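Local coordinates for hydrogenase maturation factor (Thermoanaerobacter tengcongensis, PDB 3VTI), which probably catalyses the ATP-dependent dehydration of the thiocarboxamide that HypF builds on it, yielding a nitrile group for [NiFe]-hydrogenase maturation, at residues A19-A23 against V196-P200; S62-A66 against L130-V136; T72-I76 against F121-S125. One frame throughout, in Å; residues are numbered along the deposited sequence.

Contact 1. Residues A19-A23 against V196-P200. With MG (magnesium ion), chain K.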
ATOM      1  N   ALA C  19      15.783   8.217 -19.865  1.00 56.73           N
ATOM      2  CA  ALA C  19      16.143   6.974 -20.536  1.00 55.79           C
ATOM      3  C   ALA C  19      15.024   5.936 -20.446  1.00 54.28           C
ATOM      4  O   ALA C  19      14.809   5.194 -21.404  1.00 54.13           O
ATOM      5  CB  ALA C  19      17.441   6.422 -19.969  1.00 55.20           C
ATOM      6  N   MET C  20      14.311   5.908 -19.314  1.00 53.11           N
ATOM      7  CA  MET C  20      13.196   4.975 -19.087  1.00 51.64           C
ATOM      8  C   MET C  20      13.638   3.506 -19.143  1.00 49.96           C
ATOM      9  O   MET C  20      12.992   2.660 -19.785  1.00 48.78           O
ATOM     10  CB  MET C  20      12.061   5.238 -20.078  1.00 52.82           C
ATOM     11  CG  MET C  20      11.164   6.402 -19.719  1.00 55.99           C
ATOM     12  SD  MET C  20       9.980   6.718 -21.037  1.00 60.28           S
ATOM     13  CE  MET C  20      10.839   7.963 -21.976  1.00 61.50           C
ATOM     14  N   GLU C  21      14.748   3.225 -18.461  1.00 49.49           N
ATOM     15  CA  GLU C  21      15.325   1.881 -18.368  1.00 48.09           C
ATOM     16  C   GLU C  21      14.674   1.067 -17.253  1.00 46.45           C
ATOM     17  O   GLU C  21      14.041   1.629 -16.364  1.00 46.29           O
ATOM     18  CB  GLU C  21      16.832   1.963 -18.113  1.00 48.76           C
ATOM     19  CG  GLU C  21      17.644   2.787 -19.119  1.00 50.39           C
ATOM     20  CD  GLU C  21      17.909   2.063 -20.427  1.00 51.93           C
ATOM     21  OE1 GLU C  21      17.462   0.907 -20.588  1.00 52.18           O
ATOM     22  OE2 GLU C  21      18.569   2.652 -21.312  1.00 54.32           O
ATOM     23  N   ASP C  22      14.839  -0.256 -17.318  1.00 45.42           N
ATOM     24  CA  ASP C  22      14.443  -1.175 -16.248  1.00 44.07           C
ATOM     25  C   ASP C  22      15.247  -0.914 -14.981  1.00 43.47           C
ATOM     26  O   ASP C  22      14.803  -1.218 -13.880  1.00 43.08           O
ATOM     27  CB  ASP C  22      14.686  -2.630 -16.671  1.00 44.10           C
ATOM     28  CG  ASP C  22      13.642  -3.149 -17.639  1.00 44.99           C
ATOM     29  OD1 ASP C  22      12.570  -3.603 -17.165  1.00 46.42           O
ATOM     30  OD2 ASP C  22      13.901  -3.112 -18.866  1.00 44.90           O
ATOM     31  N   ALA C  23      16.447  -0.371 -15.149  1.00 43.64           N
ATOM     32  CA  ALA C  23      17.307  -0.043 -14.024  1.00 43.54           C
ATOM     33  C   ALA C  23      18.251   1.098 -14.398  1.00 44.58           C
ATOM     34  O   ALA C  23      18.652   1.220 -15.555  1.00 45.23           O
ATOM     35  CB  ALA C  23      18.089  -1.273 -13.591  1.00 43.02           C
ATOM     36  N   VAL C 196      18.828  -5.579 -26.260  1.00 46.79           N
ATOM     37  CA  VAL C 196      17.741  -5.178 -25.352  1.00 44.85           C
ATOM     38  C   VAL C 196      17.239  -6.362 -24.533  1.00 43.54           C
ATOM     39  O   VAL C 196      17.124  -7.480 -25.040  1.00 43.82           O
ATOM     40  CB  VAL C 196      16.543  -4.568 -26.109  1.00 44.86           C
ATOM     41  CG1 VAL C 196      15.382  -4.235 -25.140  1.00 43.11           C
ATOM     42  CG2 VAL C 196      16.974  -3.347 -26.901  1.00 45.71           C
ATOM     43  N   LEU C 197      16.951  -6.101 -23.262  1.00 42.28           N
ATOM     44  CA  LEU C 197      16.353  -7.078 -22.378  1.00 41.33           C
ATOM     45  C   LEU C 197      15.272  -6.383 -21.570  1.00 40.68           C
ATOM     46  O   LEU C 197      15.536  -5.371 -20.926  1.00 40.90           O
ATOM     47  CB  LEU C 197      17.401  -7.682 -21.435  1.00 40.91           C
ATOM     48  CG  LEU C 197      18.448  -8.648 -21.994  1.00 41.86           C
ATOM     49  CD1 LEU C 197      19.461  -8.994 -20.920  1.00 42.46           C
ATOM     50  CD2 LEU C 197      17.820  -9.917 -22.540  1.00 41.33           C
ATOM     51  N   ARG C 198      14.054  -6.912 -21.620  1.00 40.44           N
ATOM     52  CA  ARG C 198      12.968  -6.402 -20.778  1.00 40.41           C
ATOM     53  C   ARG C 198      11.923  -7.471 -20.485  1.00 40.06           C
ATOM     54  O   ARG C 198      11.518  -8.222 -21.372  1.00 40.79           O
ATOM     55  CB  ARG C 198      12.305  -5.165 -21.396  1.00 40.62           C
ATOM     56  CG  ARG C 198      11.207  -4.566 -20.536  1.00 39.75           C
ATOM     57  CD  ARG C 198      10.909  -3.124 -20.921  1.00 40.23           C
ATOM     58  NE  ARG C 198      11.973  -2.225 -20.476  1.00 40.15           N
ATOM     59  CZ  ARG C 198      11.978  -0.905 -20.653  1.00 40.90           C
ATOM     60  NH1 ARG C 198      10.969  -0.290 -21.267  1.00 41.01           N
ATOM     61  NH2 ARG C 198      13.002  -0.192 -20.210  1.00 40.93           N
ATOM     62  N   ASP C 199      11.501  -7.532 -19.231  1.00 39.53           N
ATOM     63  CA  ASP C 199      10.412  -8.409 -18.829  1.00 39.54           C
ATOM     64  C   ASP C 199       9.040  -7.766 -19.088  1.00 39.91           C
ATOM     65  O   ASP C 199       8.796  -6.637 -18.657  1.00 39.77           O
ATOM     66  CB  ASP C 199      10.571  -8.834 -17.362  1.00 38.85           C
ATOM     67  CG  ASP C 199      10.699  -7.658 -16.403  1.00 38.47           C
ATOM     68  OD1 ASP C 199      11.128  -6.550 -16.820  1.00 36.60           O
ATOM     69  OD2 ASP C 199      10.383  -7.868 -15.206  1.00 39.59           O
ATOM     70  N   PRO C 200       8.147  -8.481 -19.808  1.00 40.87           N
ATOM     71  CA  PRO C 200       6.866  -7.900 -20.196  1.00 41.85           C
ATOM     72  C   PRO C 200       5.902  -8.043 -19.030  1.00 42.56           C
ATOM     73  O   PRO C 200       5.157  -9.021 -18.943  1.00 43.50           O
ATOM     74  CB  PRO C 200       6.433  -8.745 -21.399  1.00 42.23           C
ATOM     75  CG  PRO C 200       7.323  -9.980 -21.401  1.00 42.08           C
ATOM     76  CD  PRO C 200       8.252  -9.894 -20.220  1.00 41.03           C
TER
HETATM   77 MG    MG K 401      10.961  -4.374 -15.857  1.00 28.56          MG
HETATM   78  O   HOH W   1      10.870  -1.989 -15.648  1.00 27.32           O

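Contact 2. Residues S62-A66 against L130-V136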
ATOM      1  N   SER C  62      18.646  -7.274 -13.607  1.00 41.70           N
ATOM      2  CA  SER C  62      19.446  -8.034 -14.562  1.00 41.93           C
ATOM      3  C   SER C  62      19.262  -7.501 -15.975  1.00 42.20           C
ATOM      4  O   SER C  62      20.141  -7.673 -16.824  1.00 43.08           O
ATOM      5  CB  SER C  62      19.067  -9.520 -14.530  1.00 42.03           C
ATOM      6  OG  SER C  62      19.131 -10.083 -13.225  1.00 41.61           O
ATOM      7  N   MET C  63      18.126  -6.845 -16.217  1.00 41.59           N
ATOM      8  CA  MET C  63      17.720  -6.407 -17.565  1.00 42.12           C
ATOM      9  C   MET C  63      18.713  -5.474 -18.257  1.00 43.52           C
ATOM     10  O   MET C  63      18.548  -5.119 -19.428  1.00 44.61           O
ATOM     11  CB  MET C  63      16.349  -5.740 -17.526  1.00 41.12           C
ATOM     12  CG  MET C  63      15.255  -6.661 -17.089  1.00 40.94           C
ATOM     13  SD  MET C  63      15.049  -8.028 -18.223  1.00 41.66           S
ATOM     14  CE  MET C  63      14.304  -9.244 -17.145  1.00 40.70           C
ATOM     15  N   ARG C  64      19.744  -5.086 -17.526  1.00 44.05           N
ATOM     16  CA  ARG C  64      20.734  -4.173 -18.029  1.00 45.35           C
ATOM     17  C   ARG C  64      22.002  -4.943 -18.416  1.00 46.04           C
ATOM     18  O   ARG C  64      22.987  -4.354 -18.845  1.00 47.51           O
ATOM     19  CB  ARG C  64      20.998  -3.108 -16.960  1.00 45.62           C
ATOM     20  CG  ARG C  64      21.339  -1.753 -17.491  1.00 47.16           C
ATOM     21  CD  ARG C  64      20.222  -1.117 -18.336  1.00 46.64           C
ATOM     22  NE  ARG C  64      20.820  -0.083 -19.179  1.00 45.99           N
ATOM     23  CZ  ARG C  64      20.976   1.186 -18.815  1.00 47.18           C
ATOM     24  NH1 ARG C  64      20.534   1.602 -17.632  1.00 45.80           N
ATOM     25  NH2 ARG C  64      21.556   2.052 -19.643  1.00 49.11           N
ATOM     26  N   GLY C  65      21.944  -6.271 -18.303  1.00 45.52           N
ATOM     27  CA  GLY C  65      23.101  -7.147 -18.566  1.00 46.07           C
ATOM     28  C   GLY C  65      23.927  -7.358 -17.308  1.00 46.06           C
ATOM     29  O   GLY C  65      25.163  -7.206 -17.311  1.00 47.31           O
ATOM     30  N   ALA C  66      23.238  -7.712 -16.225  1.00 44.28           N
ATOM     31  CA  ALA C  66      23.840  -7.675 -14.903  1.00 44.23           C
ATOM     32  C   ALA C  66      23.482  -8.868 -14.034  1.00 43.54           C
ATOM     33  O   ALA C  66      22.423  -9.482 -14.198  1.00 42.22           O
ATOM     34  CB  ALA C  66      23.475  -6.372 -14.199  1.00 43.27           C
ATOM     35  N   LEU C 130      27.213  -5.238 -13.558  1.00 52.97           N
ATOM     36  CA  LEU C 130      27.283  -5.514 -14.995  1.00 53.23           C
ATOM     37  C   LEU C 130      28.352  -6.557 -15.346  1.00 54.64           C
ATOM     38  O   LEU C 130      29.458  -6.526 -14.814  1.00 56.01           O
ATOM     39  CB  LEU C 130      27.585  -4.211 -15.735  1.00 53.95           C
ATOM     40  CG  LEU C 130      26.702  -3.822 -16.922  1.00 53.87           C
ATOM     41  CD1 LEU C 130      25.272  -3.563 -16.488  1.00 50.92           C
ATOM     42  CD2 LEU C 130      27.262  -2.589 -17.610  1.00 55.82           C
ATOM     43  N   TYR C 131      28.010  -7.478 -16.244  1.00 54.59           N
ATOM     44  CA  TYR C 131      29.006  -8.379 -16.828  1.00 56.51           C
ATOM     45  C   TYR C 131      29.988  -7.645 -17.734  1.00 58.76           C
ATOM     46  O   TYR C 131      29.704  -6.543 -18.213  1.00 58.34           O
ATOM     47  CB  TYR C 131      28.340  -9.510 -17.602  1.00 55.82           C
ATOM     48  CG  TYR C 131      27.497 -10.398 -16.734  1.00 53.89           C
ATOM     49  CD1 TYR C 131      28.078 -11.397 -15.958  1.00 53.81           C
ATOM     50  CD2 TYR C 131      26.115 -10.231 -16.681  1.00 51.55           C
ATOM     51  CE1 TYR C 131      27.301 -12.216 -15.147  1.00 53.95           C
ATOM     52  CE2 TYR C 131      25.325 -11.043 -15.880  1.00 50.65           C
ATOM     53  CZ  TYR C 131      25.919 -12.032 -15.114  1.00 52.07           C
ATOM     54  OH  TYR C 131      25.131 -12.831 -14.319  1.00 51.05           O
ATOM     55  N   GLU C 132      31.131  -8.291 -17.970  1.00 61.53           N
ATOM     56  CA  GLU C 132      32.302  -7.705 -18.642  1.00 64.50           C
ATOM     57  C   GLU C 132      31.986  -6.766 -19.817  1.00 64.39           C
ATOM     58  O   GLU C 132      32.330  -5.582 -19.774  1.00 65.34           O
ATOM     59  CB  GLU C 132      33.279  -8.805 -19.071  1.00 66.97           C
ATOM     60  CG  GLU C 132      34.702  -8.318 -19.381  1.00 71.65           C
ATOM     61  CD  GLU C 132      35.524  -9.356 -20.148  1.00 77.19           C
ATOM     62  OE1 GLU C 132      35.070 -10.523 -20.257  1.00 77.96           O
ATOM     63  OE2 GLU C 132      36.623  -9.009 -20.648  1.00 80.79           O
ATOM     64  N   GLY C 133      31.336  -7.283 -20.854  1.00 63.31           N
ATOM     65  CA  GLY C 133      31.017  -6.454 -22.012  1.00 63.55           C
ATOM     66  C   GLY C 133      29.532  -6.266 -22.243  1.00 61.15           C
ATOM     67  O   GLY C 133      29.052  -6.403 -23.365  1.00 61.82           O
ATOM     68  N   ALA C 134      28.801  -5.951 -21.183  1.00 58.79           N
ATOM     69  CA  ALA C 134      27.369  -5.797 -21.277  1.00 56.22           C
ATOM     70  C   ALA C 134      27.010  -4.393 -21.730  1.00 56.14           C
ATOM     71  O   ALA C 134      27.579  -3.407 -21.253  1.00 56.68           O
ATOM     72  CB  ALA C 134      26.735  -6.101 -19.951  1.00 54.76           C
ATOM     73  N   ASN C 135      26.077  -4.316 -22.671  1.00 55.38           N
ATOM     74  CA  ASN C 135      25.539  -3.045 -23.137  1.00 55.55           C
ATOM     75  C   ASN C 135      24.090  -3.237 -23.549  1.00 53.80           C
ATOM     76  O   ASN C 135      23.765  -3.303 -24.731  1.00 54.79           O
ATOM     77  CB  ASN C 135      26.361  -2.468 -24.297  1.00 57.93           C
ATOM     78  CG  ASN C 135      26.023  -1.007 -24.584  1.00 59.35           C
ATOM     79  OD1 ASN C 135      24.895  -0.541 -24.360  1.00 59.37           O
ATOM     80  ND2 ASN C 135      27.006  -0.272 -25.074  1.00 62.30           N
ATOM     81  N   VAL C 136      23.225  -3.327 -22.553  1.00 51.85           N
ATOM     82  CA  VAL C 136      21.821  -3.606 -22.780  1.00 50.08           C
ATOM     83  C   VAL C 136      21.012  -2.392 -22.356  1.00 49.63           C
ATOM     84  O   VAL C 136      21.168  -1.902 -21.239  1.00 49.01           O
ATOM     85  CB  VAL C 136      21.369  -4.854 -21.987  1.00 48.60           C
ATOM     86  CG1 VAL C 136      20.034  -5.323 -22.475  1.00 46.75           C
ATOM     87  CG2 VAL C 136      22.393  -5.980 -22.133  1.00 48.54           C
TER

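Contact 3. Residues T72-I76 against F121-S125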
ATOM      1  N   THR C  72      16.750  -4.697  -1.175  1.00 41.98           N
ATOM      2  CA  THR C  72      16.125  -4.148   0.005  1.00 42.85           C
ATOM      3  C   THR C  72      14.680  -4.602   0.010  1.00 42.06           C
ATOM      4  O   THR C  72      14.111  -4.850  -1.050  1.00 41.64           O
ATOM      5  CB  THR C  72      16.182  -2.632   0.006  1.00 43.19           C
ATOM      6  OG1 THR C  72      15.671  -2.151  -1.233  1.00 43.17           O
ATOM      7  CG2 THR C  72      17.631  -2.142   0.181  1.00 44.72           C
ATOM      8  N   ALA C  73      14.098  -4.741   1.196  1.00 42.34           N
ATOM      9  CA  ALA C  73      12.706  -5.163   1.311  1.00 41.85           C
ATOM     10  C   ALA C  73      11.942  -4.266   2.276  1.00 42.56           C
ATOM     11  O   ALA C  73      12.252  -4.214   3.463  1.00 43.28           O
ATOM     12  CB  ALA C  73      12.608  -6.625   1.730  1.00 42.10           C
ATOM     13  N   ALA C  74      10.956  -3.553   1.745  1.00 42.04           N
ATOM     14  CA  ALA C  74      10.114  -2.702   2.557  1.00 43.35           C
ATOM     15  C   ALA C  74       8.687  -3.248   2.603  1.00 43.73           C
ATOM     16  O   ALA C  74       8.099  -3.562   1.566  1.00 42.68           O
ATOM     17  CB  ALA C  74      10.139  -1.284   2.042  1.00 43.35           C
ATOM     18  N   PHE C  75       8.155  -3.366   3.822  1.00 45.05           N
ATOM     19  CA  PHE C  75       6.841  -3.925   4.068  1.00 45.83           C
ATOM     20  C   PHE C  75       5.942  -2.876   4.701  1.00 47.35           C
ATOM     21  O   PHE C  75       6.312  -2.249   5.697  1.00 48.47           O
ATOM     22  CB  PHE C  75       6.935  -5.102   5.034  1.00 46.95           C
ATOM     23  CG  PHE C  75       7.797  -6.229   4.558  1.00 46.90           C
ATOM     24  CD1 PHE C  75       9.160  -6.260   4.863  1.00 47.43           C
ATOM     25  CD2 PHE C  75       7.243  -7.279   3.840  1.00 46.57           C
ATOM     26  CE1 PHE C  75       9.962  -7.305   4.442  1.00 47.29           C
ATOM     27  CE2 PHE C  75       8.034  -8.331   3.410  1.00 47.25           C
ATOM     28  CZ  PHE C  75       9.405  -8.345   3.716  1.00 47.86           C
ATOM     29  N   ILE C  76       4.757  -2.692   4.126  1.00 47.37           N
ATOM     30  CA  ILE C  76       3.757  -1.812   4.704  1.00 49.44           C
ATOM     31  C   ILE C  76       2.545  -2.677   5.060  1.00 50.98           C
ATOM     32  O   ILE C  76       1.861  -3.170   4.160  1.00 50.85           O
ATOM     33  CB  ILE C  76       3.389  -0.654   3.734  1.00 49.00           C
ATOM     34  CG1 ILE C  76       4.647   0.172   3.402  1.00 47.70           C
ATOM     35  CG2 ILE C  76       2.290   0.210   4.327  1.00 50.09           C
ATOM     36  CD1 ILE C  76       4.514   1.134   2.236  1.00 46.26           C
ATOM     37  N   PHE C 121       1.371  -4.319   1.380  1.00 49.10           N
ATOM     38  CA  PHE C 121       2.170  -3.998   0.189  1.00 47.59           C
ATOM     39  C   PHE C 121       3.644  -4.215   0.480  1.00 46.69           C
ATOM     40  O   PHE C 121       4.085  -4.091   1.626  1.00 47.77           O
ATOM     41  CB  PHE C 121       1.963  -2.553  -0.286  1.00 47.86           C
ATOM     42  CG  PHE C 121       0.546  -2.228  -0.668  1.00 49.72           C
ATOM     43  CD1 PHE C 121      -0.235  -3.144  -1.366  1.00 50.25           C
ATOM     44  CD2 PHE C 121       0.002  -0.997  -0.355  1.00 51.22           C
ATOM     45  CE1 PHE C 121      -1.531  -2.846  -1.719  1.00 51.73           C
ATOM     46  CE2 PHE C 121      -1.297  -0.689  -0.707  1.00 52.55           C
ATOM     47  CZ  PHE C 121      -2.068  -1.612  -1.384  1.00 53.11           C
ATOM     48  N   ILE C 122       4.401  -4.538  -0.562  1.00 45.10           N
ATOM     49  CA  ILE C 122       5.834  -4.715  -0.442  1.00 44.13           C
ATOM     50  C   ILE C 122       6.573  -3.949  -1.540  1.00 43.29           C
ATOM     51  O   ILE C 122       6.207  -4.016  -2.721  1.00 42.97           O
ATOM     52  CB  ILE C 122       6.224  -6.215  -0.473  1.00 43.68           C
ATOM     53  CG1 ILE C 122       5.496  -6.977   0.644  1.00 45.25           C
ATOM     54  CG2 ILE C 122       7.730  -6.388  -0.320  1.00 42.45           C
ATOM     55  CD1 ILE C 122       5.364  -8.473   0.399  1.00 45.48           C
ATOM     56  N   ASN C 123       7.611  -3.221  -1.144  1.00 43.05           N
ATOM     57  CA  ASN C 123       8.537  -2.643  -2.096  1.00 42.17           C
ATOM     58  C   ASN C 123       9.902  -3.301  -1.995  1.00 41.94           C
ATOM     59  O   ASN C 123      10.400  -3.544  -0.897  1.00 43.20           O
ATOM     60  CB  ASN C 123       8.671  -1.131  -1.903  1.00 42.74           C
ATOM     61  CG  ASN C 123       9.645  -0.509  -2.894  1.00 42.52           C
ATOM     62  OD1 ASN C 123      10.862  -0.633  -2.746  1.00 41.47           O
ATOM     63  ND2 ASN C 123       9.113   0.132  -3.929  1.00 43.21           N
ATOM     64  N   THR C 124      10.511  -3.579  -3.138  1.00 40.78           N
ATOM     65  CA  THR C 124      11.873  -4.069  -3.148  1.00 40.80           C
ATOM     66  C   THR C 124      12.729  -3.212  -4.060  1.00 40.90           C
ATOM     67  O   THR C 124      12.270  -2.788  -5.132  1.00 40.57           O
ATOM     68  CB  THR C 124      11.969  -5.554  -3.597  1.00 40.29           C
ATOM     69  OG1 THR C 124      11.216  -5.758  -4.796  1.00 39.23           O
ATOM     70  CG2 THR C 124      11.435  -6.470  -2.523  1.00 40.77           C
ATOM     71  N   SER C 125      13.959  -2.939  -3.626  1.00 41.24           N
ATOM     72  CA  SER C 125      14.968  -2.352  -4.513  1.00 41.67           C
ATOM     73  C   SER C 125      16.103  -3.337  -4.715  1.00 41.59           C
ATOM     74  O   SER C 125      16.308  -4.239  -3.894  1.00 41.79           O
ATOM     75  CB  SER C 125      15.506  -1.033  -3.961  1.00 42.57           C
ATOM     76  OG  SER C 125      14.441  -0.139  -3.682  1.00 44.49           O
TER
HETATM   77  O   HOH W   2      12.843  -1.294  -0.685  1.00 32.40           O

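Contact 1. Residues A19-A23 against V196-P200
Arg198 lays the edge of its guanidinium group along the turn formed by Met20, Glu21 and Asp22, and two acceptors there receive its N-H hydrogen bonds. NH2 of Arg198 donates to the backbone O of Met20 at 2.9 Å, while NE of Arg198 meets OD2 of Asp22 at 2.7 Å in a nearly straight, charged hydrogen bond; NH2 of Arg198 adds a weak one to the same OD2 of Asp22 at 3.3 Å. The CA-to-CB bond of Arg198 points sideways to the 19-23 loop, and the side chain, t at chi1 and chi2, bends at chi3 (m) to bring its end to it. Met20, the first residue beyond helix 15-19, has positive phi, and the chain turns there. NH1 of Arg198 has its own salt bridge, to Glu211 of helix 204-216, so the guanidinium links the loop to that helix.

With OD2 of Asp22 held by the arginine, OD1 of Asp22 coordinates the magnesium ion at 2.2 Å. OD1 of Asp199 binds the same ion at 2.4 Å, and water 1 lies 2.4 Å from MG. The two aspartate oxygens, OD1 of Asp22 and OD1 of Asp199, come within 3.3 Å of each other, a close approach of like charges made tolerable by the cation that both oxygens bind. Asp60, at the end of helix 49-60, supplies a third carboxylate. The site thus draws on both the N-terminal and C-terminal AIR synthase-related regions, an arrangement consistent with the interdomain, metal-assisted nucleotide site of the PurM-like superfamily to which HypE belongs.

Contact 2. Residues S62-A66 against L130-V136
Two hydrogen bonds join these loops. N of Tyr131 donates to O of Gly65 at 3.1 Å, just beyond the antiparallel non-hydrogen-bonded pair Ala66-Leu130, and NE of Arg64 reaches O of Val136 at 2.8 Å. CA of Leu130 adds a CA-H...O contact to O of Gly65 at 3.6 Å. Packing fills the rest: CB of Ala66 meets CD1 of Leu130 at 4.0 Å, CG2 of Val136 lies 3.8 Å from CA of Gly65, and CE2 of Tyr131 comes within 3.4 Å of C of Ala66. Gly65 has positive phi, and a CB there would clash with both Ala134 and Val136, so its lack of a side chain lets the loops close up. The 62-66 turn, tightened by Gly65 N to Ser62 O at 2.7 Å, leads from helix 49-60 into strand 66-78; residues 130-136 leave the neighbouring strand 120-130. Met63 and Val136 both pack on Leu197 of strand 194-198, and Tyr131 OH bonds Glu185 of helix 181-187.

Contact 3. Residues T72-I76 against F121-S125
Thr72, with chi1 in p, places OG1 where it takes a weak hydrogen bond from N of Ser125 at 3.0 Å and lies 3.0 Å from CB of Ser125. Water 2 sits 3.0 Å from OG1 of Thr72 and donates to OD1 of Asn123 at 2.9 Å, bridging two side chains of one face. Asn123, chi1 t, sends ND2 to Ser36 and Thr34 of strand 30-37. Ser125, chi1 m, directs OG to Thr34 and to Ser125 of the second subunit. Ala74, small beside them, packs against Asn123 of that subunit; Ile76 and Phe121 continue this face.

The other face holds Ala73, Phe75, Ile122 and Thr124. Phe75 (chi1 m, chi2 90°) brings CD2 to 3.7 Å from CG1 of Ile122, itself m,t, and both touch Met93 of helix 83-100. Thr124, chi1 p, gives OG1 to hydrogen bonds with Thr57 and Ala53 of helix 49-60.

The backbones run antiparallel in regular register, their axes 4.7 Å apart at 163°. The bonds come in pairs: N of Thr72 to O of Ser125 at 2.8 Å with N of Ser125 to O of Thr72 at 3.2 Å, N of Ala74 to O of Asn123 at 2.7 Å, and N of Ile76 to O of Phe121 at 2.9 Å, the last two answered by return bonds. One face against helices and the other against a second copy of the sheet is the arrangement of a PurM-like N-terminal domain, which dimerises through its strands.

How the contacts relate
The contacts are nested along the chain: 72-76 with 121-125 lies inside the loop closed by 62-66 with 130-136, itself inside that closed by 19-23 with 196-200. Strands 66-78 and 120-130 connect contacts 2 and 3, whose centres are nonetheless about 25 Å apart, because contact 2 lies where strand 66-78 begins and strand 120-130 ends, and contact 3 lies further along the same pair, on the face that meets the second subunit. Contacts 1 and 2, with centres about 12 Å apart, touch directly: NH1 of Arg64 bonds O of Ala23. Contact 3 is about 20 Å from contact 1, centre to centre. Subunit pairing and the interdomain magnesium site thus occupy separate parts of the molecule.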